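Local coordinates for protein polymerase X (Deinococcus radiodurans, PDB 2W9M) that probably catalyses DNA synthesis as a family X DNA polymerase, adding deoxyribonucleotides from their triphosphates to a growing strand, and carries a zinc-binding PHP domain, at residues A[125-128]-A[132-135]; A[158-163]-A[185-190]; A[167-172]-A[229-234]; A[352-357]-A[522-527]; A[471-476]-A[503-508]. All blocks are in the same frame, centred on the assembly; numbering follows the deposited sequence.

Contact 1. Residues A[125-128]-A[132-135]; sequences REAA and ELAG
Rotation of Leu133 to a chi1 of -146°, away from a staggered position, carries its CD1 to 4.0 Å from CB of Ala128, while its CB lies 3.5 Å from O of Ala127. Glu132 is turned differently: its CG stands opposite the backbone N (chi1 177°) and the extended chain runs past the methyl group of Ala127 to a salt bridge with Arg123. The polar link between the segments is made by the backbone. Leu133 N donates to Ala127 O at 2.9 Å, nearly straight at 164°, although the N-H arrives from above the carbonyl plane. A water extends this closure, accepting from Ala134 N at 2.7 Å and giving a weak bond to Ala128 O. The contact folds 132-135, four residues with helical backbone angles, back against helix 121-130; these lie in a region matching a helix-hairpin-helix motif, with 141-157 probably its second helix. Leu133 also touches Ala144 of that helix and Phe139 of the loop. With alanines on one side and a leucine on the other, the two backbones can come close, and the carbonyl of Ala127 near the helix end receives a donor from the following turn.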
# COMPACT_ATOMS: atom_id res chain seq x y z
N ARG A 125 -12.08 -1.77 -10.45
CA ARG A 125 -13.50 -1.92 -10.15
C ARG A 125 -14.23 -0.58 -10.26
O ARG A 125 -15.37 -0.53 -10.72
CB ARG A 125 -13.71 -2.50 -8.76
CG ARG A 125 -15.16 -2.50 -8.34
CD ARG A 125 -15.30 -2.53 -6.83
NE ARG A 125 -16.33 -1.59 -6.41
CZ ARG A 125 -16.07 -0.39 -5.91
NH1 ARG A 125 -14.81 0.01 -5.77
NH2 ARG A 125 -17.06 0.41 -5.56
N GLU A 126 -13.57 0.49 -9.85
CA GLU A 126 -14.14 1.82 -9.98
C GLU A 126 -14.21 2.25 -11.44
O GLU A 126 -15.19 2.87 -11.87
CB GLU A 126 -13.33 2.83 -9.17
CG GLU A 126 -13.39 2.60 -7.67
CD GLU A 126 -12.30 3.33 -6.92
OE1 GLU A 126 -11.29 3.71 -7.55
OE2 GLU A 126 -12.45 3.53 -5.69
N ALA A 127 -13.18 1.91 -12.20
CA ALA A 127 -13.14 2.26 -13.62
C ALA A 127 -14.29 1.60 -14.36
O ALA A 127 -14.88 2.19 -15.26
CB ALA A 127 -11.81 1.87 -14.23
N ALA A 128 -14.60 0.37 -13.98
CA ALA A 128 -15.73 -0.35 -14.57
C ALA A 128 -17.03 0.35 -14.19
O ALA A 128 -17.90 0.56 -15.03
CB ALA A 128 -15.74 -1.80 -14.10
N GLU A 132 -15.31 4.60 -17.24
CA GLU A 132 -13.95 4.93 -17.62
C GLU A 132 -13.26 3.77 -18.33
O GLU A 132 -12.53 3.96 -19.31
CB GLU A 132 -13.14 5.34 -16.38
CG GLU A 132 -11.68 5.64 -16.66
CD GLU A 132 -10.92 6.03 -15.40
OE1 GLU A 132 -9.69 6.24 -15.49
OE2 GLU A 132 -11.55 6.12 -14.32
N LEU A 133 -13.50 2.56 -17.84
CA LEU A 133 -12.91 1.35 -18.40
C LEU A 133 -13.37 1.15 -19.83
O LEU A 133 -12.56 0.96 -20.73
CB LEU A 133 -13.29 0.13 -17.56
CG LEU A 133 -12.25 -0.99 -17.43
CD1 LEU A 133 -12.94 -2.26 -16.98
CD2 LEU A 133 -11.51 -1.21 -18.73
N ALA A 134 -14.69 1.18 -20.02
CA ALA A 134 -15.27 0.98 -21.35
C ALA A 134 -14.74 2.01 -22.34
O ALA A 134 -14.62 1.72 -23.53
CB ALA A 134 -16.79 1.04 -21.27
N GLY A 135 -14.42 3.20 -21.85
CA GLY A 135 -13.98 4.30 -22.69
C GLY A 135 -12.59 4.13 -23.26
O GLY A 135 -12.17 4.89 -24.13
O HOH W 1 -16.57 1.12 -18.04

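Contact 2. Residues A[158-163]-A[185-190]; sequences RQRQSL and AGDVRR
Arg160 reaches Asp187 with the end of a long side chain. From CB, a chi1 of -83° sets CG opposite the carbonyl carbon, and the chain then runs extended from CG to NE, with Leu192 and Thr194 and Arg196 of strand 194-203 among the residues the side chain touches. CZ comes within 3.9 Å of Asp187 OD2, and NH1 within 3.7 Å of the same oxygen. At the tip, NH2 makes a weak, bent hydrogen bond to OD2 at 3.4 Å (135°), part of a salt bridge in which the two flat groups are 23° from parallel although the side chains cross at about a right angle. The other oxygen of Asp187, OD1, accepts from Arg190 NH1 at 2.9 Å on its anti side, from a position tilted out of the carboxylate plane, and Arg190 NE turns to Glu305. Apart from this network, Leu163 CD1 packs at 4.1 Å from Val188 CA. Segment 158-163 supplies short strand 161-162, paired with strand 194-203; by sequence, helix 186-190 probably corresponds to the Gly-Ser-x-Arg-Arg motif of family X polymerases, with aspartate in place of serine. One carboxylate thus serves two arginines, OD1 held by Arg190 and OD2 weakly by Arg160, and their positive charges probably stabilise its negative one.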
# COMPACT_ATOMS: atom_id res chain seq x y z
N ARG A 158 -10.81 -13.99 -1.35
CA ARG A 158 -10.19 -13.47 -0.14
C ARG A 158 -11.07 -13.67 1.10
O ARG A 158 -12.30 -13.55 1.03
CB ARG A 158 -9.88 -11.98 -0.32
CG ARG A 158 -8.65 -11.71 -1.18
CD ARG A 158 -8.94 -10.69 -2.28
NE ARG A 158 -9.09 -9.32 -1.78
CZ ARG A 158 -8.27 -8.32 -2.10
NH1 ARG A 158 -7.24 -8.53 -2.91
NH2 ARG A 158 -8.49 -7.11 -1.60
N GLN A 159 -10.45 -13.98 2.23
CA GLN A 159 -11.17 -14.08 3.49
C GLN A 159 -11.33 -12.69 4.09
O GLN A 159 -12.31 -12.40 4.76
CB GLN A 159 -10.44 -14.99 4.48
CG GLN A 159 -10.90 -16.44 4.47
CD GLN A 159 -10.54 -17.16 5.75
OE1 GLN A 159 -10.56 -16.58 6.84
NE2 GLN A 159 -10.21 -18.45 5.63
N ARG A 160 -10.34 -11.85 3.84
CA ARG A 160 -10.37 -10.47 4.30
C ARG A 160 -10.02 -9.53 3.15
O ARG A 160 -9.27 -9.89 2.24
CB ARG A 160 -9.42 -10.29 5.48
CG ARG A 160 -10.01 -10.70 6.83
CD ARG A 160 -9.09 -10.35 8.00
NE ARG A 160 -9.84 -10.06 9.22
CZ ARG A 160 -9.98 -8.85 9.76
NH1 ARG A 160 -9.41 -7.81 9.19
NH2 ARG A 160 -10.69 -8.69 10.87
N GLN A 161 -10.58 -8.33 3.18
CA GLN A 161 -10.38 -7.35 2.11
C GLN A 161 -9.29 -6.35 2.47
O GLN A 161 -8.97 -6.17 3.64
CB GLN A 161 -11.68 -6.60 1.83
CG GLN A 161 -12.84 -7.50 1.44
CD GLN A 161 -12.53 -8.31 0.20
OE1 GLN A 161 -11.79 -7.87 -0.67
NE2 GLN A 161 -13.10 -9.51 0.12
N SER A 162 -8.71 -5.71 1.45
CA SER A 162 -7.72 -4.67 1.69
C SER A 162 -8.42 -3.44 2.24
O SER A 162 -9.61 -3.24 1.99
CB SER A 162 -6.96 -4.32 0.40
OG SER A 162 -7.78 -3.61 -0.52
N LEU A 163 -7.69 -2.61 2.98
CA LEU A 163 -8.25 -1.38 3.52
C LEU A 163 -8.81 -0.51 2.40
O LEU A 163 -9.80 0.20 2.59
CB LEU A 163 -7.20 -0.60 4.29
CG LEU A 163 -7.64 0.75 4.86
CD1 LEU A 163 -8.86 0.58 5.76
CD2 LEU A 163 -6.49 1.41 5.62
N ALA A 185 -17.46 2.57 10.06
CA ALA A 185 -17.41 1.93 11.36
C ALA A 185 -16.41 0.78 11.34
O ALA A 185 -15.81 0.49 10.30
CB ALA A 185 -18.78 1.43 11.76
N GLY A 186 -16.25 0.14 12.49
CA GLY A 186 -15.40 -1.04 12.59
C GLY A 186 -14.03 -0.87 11.98
O GLY A 186 -13.33 0.11 12.24
N ASP A 187 -13.64 -1.85 11.17
CA ASP A 187 -12.27 -1.96 10.69
C ASP A 187 -11.83 -0.82 9.77
O ASP A 187 -10.72 -0.31 9.90
CB ASP A 187 -12.04 -3.32 10.03
CG ASP A 187 -12.23 -4.47 11.01
OD1 ASP A 187 -12.54 -4.21 12.19
OD2 ASP A 187 -12.06 -5.64 10.60
N VAL A 188 -12.70 -0.40 8.85
CA VAL A 188 -12.35 0.69 7.93
C VAL A 188 -12.21 2.03 8.67
O VAL A 188 -11.35 2.84 8.32
CB VAL A 188 -13.35 0.83 6.76
CG1 VAL A 188 -13.63 -0.53 6.16
CG2 VAL A 188 -14.63 1.48 7.21
N ARG A 189 -13.03 2.24 9.69
CA ARG A 189 -13.00 3.49 10.45
C ARG A 189 -11.70 3.71 11.22
O ARG A 189 -11.27 4.85 11.41
CB ARG A 189 -14.18 3.56 11.42
CG ARG A 189 -14.09 4.76 12.35
CD ARG A 189 -15.12 4.71 13.45
NE ARG A 189 -15.03 5.89 14.29
CZ ARG A 189 -15.62 6.00 15.48
NH1 ARG A 189 -16.33 4.99 15.97
NH2 ARG A 189 -15.48 7.11 16.19
N ARG A 190 -11.07 2.63 11.68
CA ARG A 190 -9.84 2.77 12.45
C ARG A 190 -8.58 2.34 11.70
O ARG A 190 -7.49 2.32 12.26
CB ARG A 190 -9.96 2.07 13.81
CG ARG A 190 -10.27 0.60 13.74
CD ARG A 190 -10.65 0.08 15.12
NE ARG A 190 -10.07 -1.24 15.37
CZ ARG A 190 -10.58 -2.37 14.92
NH1 ARG A 190 -11.70 -2.36 14.22
NH2 ARG A 190 -9.98 -3.52 15.19

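Contact 3. Residues A[167-172]-A[229-234]; sequences LAVAEE and EGVPVE
Val169 and Val231 meet tip to tip, the methyl CG2 of each lying 3.7 Å from the other. The same CG2 of Val169 is also 4.0 Å from Val231 CG1, so one methyl group rests on both branches of its partner. The second branch of Val169, CG1, stands opposite the backbone N (chi1 171°), which turns it to Val233, whose CG2 it meets at 4.0 Å. One helix residue thereby touches two strand residues spaced two apart, while Pro232 between them points away and touches Ala197 and Asp227. This is helix-on-sheet packing within the polymerase part of the chain: helix 163-176 lies against the mixed sheet in which strand 231-238 runs parallel to 194-203 and antiparallel to 224-228. Both neighbouring strands reach Val169 as well, through Ala198 and Tyr228, and Tyr228 touches Val233 too. Val231 also touches Phe155 of helix 141-157. At the border of this apolar patch, Glu172 OE2 and Glu229 OE1 are 5.3 Å apart, and Arg125 of helix 121-130 forms salt bridges to both carboxylates, probably offsetting the repulsion between them.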
# COMPACT_ATOMS: atom_id res chain seq x y z
N LEU A 167 -12.73 0.53 2.35
CA LEU A 167 -12.96 1.95 2.56
C LEU A 167 -13.69 2.57 1.36
O LEU A 167 -14.60 3.38 1.53
CB LEU A 167 -11.64 2.68 2.82
CG LEU A 167 -11.67 4.07 3.45
CD1 LEU A 167 -12.70 4.13 4.56
CD2 LEU A 167 -10.29 4.43 3.99
N ALA A 168 -13.27 2.20 0.16
CA ALA A 168 -13.92 2.67 -1.06
C ALA A 168 -15.40 2.28 -1.10
O ALA A 168 -16.26 3.10 -1.40
CB ALA A 168 -13.20 2.13 -2.29
N VAL A 169 -15.69 1.02 -0.79
CA VAL A 169 -17.07 0.54 -0.80
C VAL A 169 -17.91 1.22 0.27
O VAL A 169 -19.05 1.63 0.01
CB VAL A 169 -17.14 -1.00 -0.65
CG1 VAL A 169 -18.58 -1.44 -0.43
CG2 VAL A 169 -16.55 -1.67 -1.88
N ALA A 170 -17.37 1.38 1.47
CA ALA A 170 -18.09 2.07 2.54
C ALA A 170 -18.36 3.53 2.15
O ALA A 170 -19.45 4.05 2.39
CB ALA A 170 -17.33 2.00 3.85
N GLU A 171 -17.37 4.18 1.55
CA GLU A 171 -17.55 5.56 1.09
C GLU A 171 -18.63 5.66 0.00
O GLU A 171 -19.42 6.60 -0.00
CB GLU A 171 -16.22 6.15 0.60
CG GLU A 171 -16.30 6.92 -0.72
CD GLU A 171 -15.57 6.22 -1.87
OE1 GLU A 171 -14.32 6.12 -1.81
OE2 GLU A 171 -16.23 5.79 -2.84
N GLU A 172 -18.66 4.69 -0.90
CA GLU A 172 -19.64 4.67 -1.98
C GLU A 172 -21.07 4.45 -1.47
O GLU A 172 -21.99 5.13 -1.90
CB GLU A 172 -19.28 3.60 -3.02
CG GLU A 172 -20.09 3.67 -4.30
CD GLU A 172 -19.73 2.57 -5.28
OE1 GLU A 172 -19.95 2.75 -6.50
OE2 GLU A 172 -19.23 1.52 -4.83
N GLU A 229 -20.42 -6.17 -4.82
CA GLU A 229 -19.36 -6.48 -5.77
C GLU A 229 -18.21 -7.24 -5.13
O GLU A 229 -17.04 -6.88 -5.30
CB GLU A 229 -18.88 -5.21 -6.46
CG GLU A 229 -19.96 -4.56 -7.30
CD GLU A 229 -19.54 -3.23 -7.90
OE1 GLU A 229 -18.35 -2.86 -7.75
OE2 GLU A 229 -20.39 -2.55 -8.51
N GLY A 230 -18.54 -8.29 -4.38
CA GLY A 230 -17.55 -9.16 -3.77
C GLY A 230 -17.10 -8.71 -2.39
O GLY A 230 -16.53 -9.50 -1.63
N VAL A 231 -17.36 -7.45 -2.06
CA VAL A 231 -16.96 -6.89 -0.78
C VAL A 231 -18.10 -7.00 0.24
O VAL A 231 -19.14 -6.37 0.07
CB VAL A 231 -16.57 -5.42 -0.91
CG1 VAL A 231 -16.09 -4.87 0.42
CG2 VAL A 231 -15.50 -5.25 -1.98
N PRO A 232 -17.90 -7.80 1.29
CA PRO A 232 -18.91 -7.96 2.35
C PRO A 232 -19.27 -6.62 2.98
O PRO A 232 -18.40 -5.79 3.22
CB PRO A 232 -18.21 -8.86 3.37
CG PRO A 232 -17.16 -9.58 2.60
CD PRO A 232 -16.69 -8.61 1.56
N VAL A 233 -20.56 -6.43 3.26
CA VAL A 233 -21.05 -5.16 3.77
C VAL A 233 -21.89 -5.34 5.02
O VAL A 233 -22.70 -6.26 5.10
CB VAL A 233 -21.90 -4.42 2.71
CG1 VAL A 233 -22.69 -3.30 3.35
CG2 VAL A 233 -21.02 -3.89 1.60
N GLU A 234 -21.69 -4.47 6.00
CA GLU A 234 -22.52 -4.46 7.20
C GLU A 234 -22.93 -3.04 7.55
O GLU A 234 -22.09 -2.15 7.65
CB GLU A 234 -21.78 -5.08 8.39
CG GLU A 234 -21.59 -6.58 8.28
CD GLU A 234 -20.90 -7.16 9.50
OE1 GLU A 234 -21.28 -6.78 10.64
OE2 GLU A 234 -19.99 -7.99 9.33

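Contact 4. Residues A[352-357]-A[522-527]; sequences LTLGHE and GLRDAR
Leu354 packs its two methyl groups against Leu523 and Arg524 in a contact of apolar character within the zinc-binding PHP domain, where the end of helix 344-353 meets the 3-10 turn that leads into helix 526-535. No hydrogen bond crosses between the segments. CD1 of Leu354 lies 3.5 Å from Leu523 CB and 4.2 Å from Leu523 CD1, the two leucines slanting past one another. The other branch, CD2, is placed against the guanidinium end of Arg524, 3.4 Å from NE and 3.7 Å from NH2. Arg524 arrives there because its chain bends at chi3 (99°), folding the guanidinium back towards the leucine. Both segments turn through local backbone bonds. Gly355 closes the first helix with a Schellman motif at a positive phi of 106°, its N bonded to Leu352 O at 3.1 Å, and Asp525 N bonds to Gly522 O across the 3-10 turn. An alanine in place of Leu354 would remove both terminal methyl groups and would probably leave a gap beside Leu523, with the Arg524 side chain set free to swing. Leu523 is buried, and its side chain is about 9 Å from those of the zinc ligands His332 and Asp516, near the metal site but not part of it. Around it stand Thr333 of strand 329-333, Ala350 and Thr351 of helix 344-353, and Thr515 and Ala517 after strand 511-514, while Asp525 forms a salt bridge with Arg164 of helix 163-176.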
# COMPACT_ATOMS: atom_id res chain seq x y z
N LEU A 352 0.97 18.39 -7.37
CA LEU A 352 0.64 19.80 -7.16
C LEU A 352 -0.87 20.03 -7.08
O LEU A 352 -1.34 20.79 -6.24
CB LEU A 352 1.24 20.68 -8.26
CG LEU A 352 2.73 21.01 -8.16
CD1 LEU A 352 3.14 21.96 -9.27
CD2 LEU A 352 3.05 21.62 -6.81
N THR A 353 -1.64 19.36 -7.94
CA THR A 353 -3.09 19.54 -7.93
C THR A 353 -3.75 18.78 -6.79
O THR A 353 -4.95 18.93 -6.54
CB THR A 353 -3.76 19.18 -9.28
OG1 THR A 353 -4.21 17.82 -9.26
CG2 THR A 353 -2.80 19.39 -10.45
N LEU A 354 -2.97 17.95 -6.09
CA LEU A 354 -3.46 17.25 -4.91
C LEU A 354 -3.17 18.07 -3.65
O LEU A 354 -3.65 17.74 -2.57
CB LEU A 354 -2.84 15.86 -4.79
CG LEU A 354 -3.42 14.81 -5.75
CD1 LEU A 354 -2.54 13.57 -5.78
CD2 LEU A 354 -4.84 14.46 -5.34
N GLY A 355 -2.38 19.12 -3.81
CA GLY A 355 -2.15 20.07 -2.74
C GLY A 355 -0.79 19.99 -2.07
O GLY A 355 -0.57 20.60 -1.03
N HIS A 356 0.13 19.23 -2.66
CA HIS A 356 1.45 19.05 -2.07
C HIS A 356 2.45 20.03 -2.69
O HIS A 356 2.10 20.79 -3.59
CB HIS A 356 1.92 17.60 -2.21
CG HIS A 356 0.91 16.60 -1.74
ND1 HIS A 356 0.57 16.44 -0.42
CD2 HIS A 356 0.15 15.71 -2.43
CE1 HIS A 356 -0.35 15.49 -0.31
NE2 HIS A 356 -0.62 15.03 -1.52
N GLU A 357 3.68 19.99 -2.21
CA GLU A 357 4.67 20.99 -2.58
C GLU A 357 5.68 20.51 -3.63
O GLU A 357 5.97 21.24 -4.58
CB GLU A 357 5.40 21.50 -1.34
CG GLU A 357 6.56 22.43 -1.64
CD GLU A 357 7.12 23.09 -0.39
OE1 GLU A 357 8.35 23.33 -0.36
OE2 GLU A 357 6.34 23.35 0.55
N GLY A 522 -2.00 6.96 -7.68
CA GLY A 522 -1.32 6.31 -6.58
C GLY A 522 -0.92 7.29 -5.49
O GLY A 522 -0.66 6.89 -4.35
N LEU A 523 -0.88 8.57 -5.83
CA LEU A 523 -0.52 9.61 -4.88
C LEU A 523 -1.62 9.83 -3.85
O LEU A 523 -1.38 10.40 -2.78
CB LEU A 523 -0.21 10.93 -5.61
CG LEU A 523 0.99 10.90 -6.57
CD1 LEU A 523 1.00 12.13 -7.46
CD2 LEU A 523 2.30 10.78 -5.80
N ARG A 524 -2.82 9.36 -4.17
CA ARG A 524 -3.95 9.47 -3.24
C ARG A 524 -3.92 8.34 -2.20
O ARG A 524 -4.81 8.26 -1.35
CB ARG A 524 -5.29 9.45 -3.99
CG ARG A 524 -5.33 10.32 -5.23
CD ARG A 524 -6.76 10.66 -5.63
NE ARG A 524 -7.15 12.00 -5.18
CZ ARG A 524 -7.63 12.28 -3.97
NH1 ARG A 524 -7.79 11.32 -3.06
NH2 ARG A 524 -7.95 13.53 -3.66
N ASP A 525 -2.91 7.49 -2.27
CA ASP A 525 -2.75 6.42 -1.28
C ASP A 525 -2.21 6.98 0.03
O ASP A 525 -2.31 6.33 1.07
CB ASP A 525 -1.83 5.32 -1.82
CG ASP A 525 -2.51 4.44 -2.85
OD1 ASP A 525 -1.86 3.52 -3.37
OD2 ASP A 525 -3.71 4.69 -3.15
N ALA A 526 -1.63 8.18 -0.03
CA ALA A 526 -1.06 8.82 1.15
C ALA A 526 -2.01 8.71 2.34
O ALA A 526 -1.58 8.53 3.48
CB ALA A 526 -0.76 10.27 0.86
N ARG A 527 -3.30 8.81 2.05
CA ARG A 527 -4.36 8.72 3.05
C ARG A 527 -4.33 7.42 3.86
O ARG A 527 -4.70 7.40 5.03
CB ARG A 527 -5.70 8.90 2.34
CG ARG A 527 -6.87 8.14 2.91
CD ARG A 527 -7.89 7.90 1.81
NE ARG A 527 -9.27 7.93 2.30
CZ ARG A 527 -10.33 7.58 1.58
NH1 ARG A 527 -10.17 7.16 0.33
NH2 ARG A 527 -11.54 7.64 2.11

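Contact 5. Residues A[471-476]-A[503-508]; sequences DLDAVL and LRWRER
Asp473 OD2 is gripped by two groups, accepting from Arg504 NH1 at 3.2 Å and, weakly, from Trp505 NE1 at 3.4 Å. Its partner OD1 takes an almost straight bond from Arg504 NH2 (3.0 Å, 175°). Both carboxylate oxygens use their syn lone pairs towards the guanidinium, giving an end-on, two-nitrogen salt bridge between nearly coplanar groups; Arg504 NH1 is shared with Glu501. OD2 lies at the edge of the indole, near its plane, the ring turned steeply from the carboxylate. Over one face sits Leu476, its CD1 in a CH-pi contact 3.5 Å from the centroid of the five-membered ring and 14° off the normal. Leu476 owes this position to a chi1 of -68°, which sets CG opposite the carbonyl carbon, and its CB covers the ring nearer the rim. A leucine in place of Trp505 would lack the N-H and the flat ring and would probably leave Asp473 OD2 without one donor and Leu476 without its CH-pi partner. The contact joins the first turns of helix 472-482 to helix 499-505, two helices of the PHP domain; elsewhere on the former, Ala474 and Val475 meet helix 435-446, and Glu480 forms a salt bridge with Arg508.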
# COMPACT_ATOMS: atom_id res chain seq x y z
N ASP A 471 15.31 -9.86 11.79
CA ASP A 471 15.22 -9.30 13.13
C ASP A 471 15.01 -7.79 13.05
O ASP A 471 15.96 -7.02 13.06
CB ASP A 471 16.49 -9.60 13.92
CG ASP A 471 16.48 -8.99 15.31
OD1 ASP A 471 15.38 -8.62 15.79
OD2 ASP A 471 17.56 -8.89 15.92
N LEU A 472 13.74 -7.38 12.97
CA LEU A 472 13.41 -5.98 12.70
C LEU A 472 14.09 -5.02 13.68
O LEU A 472 14.61 -3.98 13.28
CB LEU A 472 11.90 -5.78 12.71
CG LEU A 472 11.28 -4.99 11.56
CD1 LEU A 472 10.10 -4.18 12.08
CD2 LEU A 472 12.28 -4.08 10.87
N ASP A 473 14.08 -5.37 14.97
CA ASP A 473 14.65 -4.50 16.00
C ASP A 473 16.13 -4.21 15.78
O ASP A 473 16.59 -3.08 16.00
CB ASP A 473 14.41 -5.08 17.40
CG ASP A 473 13.01 -4.78 17.92
OD1 ASP A 473 12.74 -5.09 19.11
OD2 ASP A 473 12.19 -4.24 17.16
N ALA A 474 16.88 -5.22 15.37
CA ALA A 474 18.29 -5.02 15.04
C ALA A 474 18.44 -4.04 13.87
O ALA A 474 19.26 -3.12 13.92
CB ALA A 474 18.94 -6.35 14.69
N VAL A 475 17.63 -4.24 12.83
CA VAL A 475 17.69 -3.39 11.65
C VAL A 475 17.32 -1.95 11.98
O VAL A 475 18.02 -1.01 11.59
CB VAL A 475 16.78 -3.90 10.51
CG1 VAL A 475 16.82 -2.93 9.34
CG2 VAL A 475 17.22 -5.28 10.07
N LEU A 476 16.21 -1.78 12.71
CA LEU A 476 15.76 -0.45 13.11
C LEU A 476 16.80 0.24 13.99
O LEU A 476 16.99 1.46 13.89
CB LEU A 476 14.42 -0.54 13.84
CG LEU A 476 13.22 -0.95 12.99
CD1 LEU A 476 11.92 -0.80 13.77
CD2 LEU A 476 13.17 -0.13 11.71
N LEU A 503 4.84 2.40 16.43
CA LEU A 503 4.39 2.78 17.77
C LEU A 503 5.51 2.56 18.79
O LEU A 503 5.73 3.39 19.67
CB LEU A 503 3.14 1.99 18.18
CG LEU A 503 2.55 2.28 19.56
CD1 LEU A 503 2.17 3.75 19.69
CD2 LEU A 503 1.35 1.39 19.83
N ARG A 504 6.21 1.44 18.66
CA ARG A 504 7.29 1.10 19.58
C ARG A 504 8.53 1.97 19.40
O ARG A 504 9.29 2.16 20.34
CB ARG A 504 7.67 -0.38 19.43
CG ARG A 504 6.66 -1.34 20.03
CD ARG A 504 7.04 -2.80 19.78
NE ARG A 504 8.26 -3.18 20.48
CZ ARG A 504 9.35 -3.65 19.87
NH1 ARG A 504 9.38 -3.79 18.56
NH2 ARG A 504 10.42 -3.99 20.59
N TRP A 505 8.73 2.48 18.19
CA TRP A 505 9.96 3.19 17.84
C TRP A 505 9.76 4.69 17.61
O TRP A 505 10.69 5.38 17.19
CB TRP A 505 10.60 2.57 16.60
CG TRP A 505 11.34 1.29 16.86
CD1 TRP A 505 10.81 0.04 16.92
CD2 TRP A 505 12.75 1.14 17.07
NE1 TRP A 505 11.80 -0.89 17.17
CE2 TRP A 505 13.00 -0.23 17.27
CE3 TRP A 505 13.82 2.04 17.12
CZ2 TRP A 505 14.28 -0.73 17.51
CZ3 TRP A 505 15.09 1.54 17.36
CH2 TRP A 505 15.31 0.17 17.55
N ARG A 506 8.56 5.19 17.89
CA ARG A 506 8.23 6.58 17.60
C ARG A 506 9.15 7.61 18.26
O ARG A 506 9.23 8.75 17.80
CB ARG A 506 6.77 6.89 17.95
CG ARG A 506 6.26 6.29 19.26
CD ARG A 506 5.00 7.01 19.71
NE ARG A 506 5.31 8.12 20.61
CZ ARG A 506 4.69 9.29 20.59
NH1 ARG A 506 3.73 9.52 19.72
NH2 ARG A 506 5.04 10.24 21.45
N GLU A 507 9.83 7.20 19.32
CA GLU A 507 10.72 8.10 20.05
C GLU A 507 12.12 8.10 19.46
O GLU A 507 12.92 8.99 19.75
CB GLU A 507 10.80 7.69 21.52
CG GLU A 507 9.46 7.55 22.22
CD GLU A 507 8.93 8.87 22.75
OE1 GLU A 507 9.07 9.89 22.04
OE2 GLU A 507 8.38 8.89 23.87
N ARG A 508 12.42 7.10 18.64
CA ARG A 508 13.80 6.85 18.23
C ARG A 508 14.08 7.02 16.73
O ARG A 508 15.23 7.07 16.31
CB ARG A 508 14.25 5.46 18.70
CG ARG A 508 14.06 5.24 20.20
CD ARG A 508 15.15 4.36 20.77
NE ARG A 508 14.82 2.94 20.71
CZ ARG A 508 15.73 1.96 20.68
NH1 ARG A 508 17.02 2.26 20.69
NH2 ARG A 508 15.34 0.69 20.63

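Overall arrangement
Contacts 1, 2 and 3 belong to the polymerase part of the chain, contacts 4 and 5 to the PHP part. Contact 2 and contact 3, with centres about 9 Å apart, share a sheet and touch where Val188 CB meets Leu167 CD1 at 4.0 Å. Contact 1 joins contact 3 through Arg125, whose NE is 2.7 Å from Glu229 OE1. Contact 3 reaches contact 4 across the two parts, with Leu167 CG 3.8 Å from Arg527 NH2. Contact 4 lies near the metal site, the Leu523 side chain being about 11 Å from a zinc ion. Contact 5, nested in sequence within contact 4, has its centre about 27 Å from it and about 42 Å from that of contact 1.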